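PDB 6WB6: transferrin from Manduca sexta, which carries ferric iron in the insect, binding a single Fe(3+) ion per molecule together with a carbonate or bicarbonate anion. Local coordinates for residues H422-E427 and V598-T603. Residues are numbered along the deposited sequence; the frame is centred on the assembly and turned at random.
Sequences HPVFHE and VSIAHT
V424 and F425, adjacent on strand 422-427, both direct their side chains at I600 and A601 of helix 598-603, and the side-chain contacts of this buried pairing are apolar. Among the aliphatic groups, V424 CG1 does most of the touching: it lies 3.7 Å from A601 CB and 3.8 Å from I600 CG2, reaching both neighbours on the helix at once. Its methyl is anti to the backbone N (chi1 173°), while the other branch, V424 CG2, lies 4.1 Å from I600 CG2. The V424 and I600 side chains cross at about a right angle.

The aromatic contact is looser. F425 brings the CD1–CE1 side of its ring to the helix backbone, with CD1 3.9 Å from A601 CA and 4.1 Å from A601 CB, and CE1 4.2 Å from I600 O. The helix atoms approach the ring obliquely. W588 of the adjacent strand stacks with this ring, and P604 and L605 extend its apolar surroundings along the helix.

In the backbone, V424 and F425 both hydrogen-bond to W588, and V424 has a helix-like psi of -45°. This is a classic beta bulge, which explains why two consecutive side chains face the helix instead of alternating. The short segment axes run nearly parallel, 17° apart, with a closest approach of 8.1 Å. Strand 422-428 is an inner strand, flanked by 587-590 and 638-641, so the packing seats helix 597-611 on the middle of a four-stranded antiparallel sheet, part of the alpha/beta core of the second transferrin-like lobe.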
loop_
_atom_site.group_PDB
_atom_site.type_symbol
_atom_site.label_atom_id
_atom_site.label_comp_id
_atom_site.label_asym_id
_atom_site.label_seq_id
_atom_site.Cartn_x
_atom_site.Cartn_y
_atom_site.Cartn_z
ATOM N N HIS A 422 -17.551 13.326 3.389
ATOM C CA HIS A 422 -17.600 12.753 2.059
ATOM C C HIS A 422 -16.554 11.649 1.939
ATOM O O HIS A 422 -15.493 11.724 2.571
ATOM C CB HIS A 422 -17.355 13.838 1.000
ATOM C CG HIS A 422 -15.933 14.305 0.937
ATOM N ND1 HIS A 422 -15.435 15.301 1.756
ATOM C CD2 HIS A 422 -14.903 13.923 0.142
ATOM C CE1 HIS A 422 -14.165 15.516 1.464
ATOM N NE2 HIS A 422 -13.816 14.691 0.488
ATOM N N PRO A 423 -16.811 10.634 1.128
ATOM C CA PRO A 423 -15.870 9.504 1.055
ATOM C C PRO A 423 -14.606 9.891 0.326
ATOM O O PRO A 423 -14.645 10.643 -0.646
ATOM C CB PRO A 423 -16.648 8.431 0.292
ATOM C CG PRO A 423 -17.693 9.145 -0.453
ATOM C CD PRO A 423 -17.989 10.443 0.272
ATOM N N VAL A 424 -13.475 9.374 0.807
ATOM C CA VAL A 424 -12.172 9.630 0.203
ATOM C C VAL A 424 -11.619 8.387 -0.469
ATOM O O VAL A 424 -11.082 8.459 -1.580
ATOM C CB VAL A 424 -11.176 10.177 1.250
ATOM C CG1 VAL A 424 -9.741 10.280 0.654
ATOM C CG2 VAL A 424 -11.629 11.516 1.769
ATOM N N PHE A 425 -11.704 7.244 0.208
ATOM C CA PHE A 425 -11.279 5.972 -0.370
ATOM C C PHE A 425 -12.029 4.869 0.354
ATOM O O PHE A 425 -12.558 5.071 1.457
ATOM C CB PHE A 425 -9.774 5.771 -0.263
ATOM C CG PHE A 425 -9.265 5.738 1.150
ATOM C CD1 PHE A 425 -8.877 6.902 1.788
ATOM C CD2 PHE A 425 -9.199 4.543 1.848
ATOM C CE1 PHE A 425 -8.426 6.879 3.094
ATOM C CE2 PHE A 425 -8.749 4.521 3.150
ATOM C CZ PHE A 425 -8.359 5.686 3.772
ATOM N N HIS A 426 -12.093 3.717 -0.300
ATOM C CA HIS A 426 -12.884 2.586 0.148
ATOM C C HIS A 426 -12.084 1.307 -0.064
ATOM O O HIS A 426 -11.066 1.292 -0.773
ATOM C CB HIS A 426 -14.204 2.518 -0.612
ATOM C CG HIS A 426 -14.014 2.378 -2.085
ATOM N ND1 HIS A 426 -14.113 3.443 -2.954
ATOM C CD2 HIS A 426 -13.690 1.301 -2.841
ATOM C CE1 HIS A 426 -13.896 3.018 -4.186
ATOM N NE2 HIS A 426 -13.630 1.723 -4.141
ATOM N N GLU A 427 -12.571 0.227 0.564
ATOM C CA GLU A 427 -11.995 -1.097 0.412
ATOM C C GLU A 427 -12.390 -1.715 -0.915
ATOM O O GLU A 427 -13.489 -1.493 -1.431
ATOM C CB GLU A 427 -12.436 -2.021 1.553
ATOM C CG GLU A 427 -11.731 -1.715 2.839
ATOM C CD GLU A 427 -12.042 -2.675 3.974
ATOM O OE1 GLU A 427 -12.996 -3.478 3.874
ATOM O OE2 GLU A 427 -11.342 -2.579 4.983
ATOM N N VAL A 598 -6.424 14.139 -1.768
ATOM C CA VAL A 598 -5.111 13.578 -2.083
ATOM C C VAL A 598 -4.281 13.425 -0.809
ATOM O O VAL A 598 -3.755 12.342 -0.509
ATOM C CB VAL A 598 -4.417 14.454 -3.148
ATOM C CG1 VAL A 598 -2.963 14.075 -3.326
ATOM C CG2 VAL A 598 -5.191 14.344 -4.477
ATOM N N SER A 599 -4.210 14.480 -0.003
ATOM C CA SER A 599 -3.440 14.394 1.232
ATOM C C SER A 599 -3.970 13.312 2.171
ATOM O O SER A 599 -3.187 12.670 2.883
ATOM C CB SER A 599 -3.431 15.754 1.924
ATOM O OG SER A 599 -2.477 16.602 1.322
ATOM N N ILE A 600 -5.277 13.059 2.151
ATOM C CA ILE A 600 -5.876 12.095 3.074
ATOM C C ILE A 600 -5.713 10.672 2.562
ATOM O O ILE A 600 -5.415 9.740 3.324
ATOM C CB ILE A 600 -7.356 12.449 3.291
ATOM C CG1 ILE A 600 -7.441 13.719 4.153
ATOM C CG2 ILE A 600 -8.102 11.281 3.921
ATOM C CD1 ILE A 600 -8.851 14.100 4.533
ATOM N N ALA A 601 -5.944 10.481 1.278
ATOM C CA ALA A 601 -5.828 9.157 0.700
ATOM C C ALA A 601 -4.380 8.710 0.606
ATOM O O ALA A 601 -4.111 7.515 0.596
ATOM C CB ALA A 601 -6.463 9.144 -0.697
ATOM N N HIS A 602 -3.430 9.640 0.531
ATOM C CA HIS A 602 -2.099 9.256 0.092
ATOM C C HIS A 602 -1.509 8.178 0.998
ATOM O O HIS A 602 -1.130 7.092 0.538
ATOM C CB HIS A 602 -1.172 10.473 0.031
ATOM C CG HIS A 602 0.189 10.132 -0.462
ATOM N ND1 HIS A 602 1.214 9.754 0.381
ATOM C CD2 HIS A 602 0.681 10.053 -1.721
ATOM C CE1 HIS A 602 2.287 9.482 -0.341
ATOM N NE2 HIS A 602 1.989 9.655 -1.615
ATOM N N THR A 603 -1.398 8.462 2.288
ATOM C CA THR A 603 -0.688 7.531 3.162
ATOM C C THR A 603 -1.360 6.169 3.242
ATOM O O THR A 603 -0.656 5.152 3.102
ATOM C CB THR A 603 -0.488 8.148 4.547
ATOM O OG1 THR A 603 0.559 9.123 4.472
ATOM C CG2 THR A 603 -0.117 7.089 5.606
#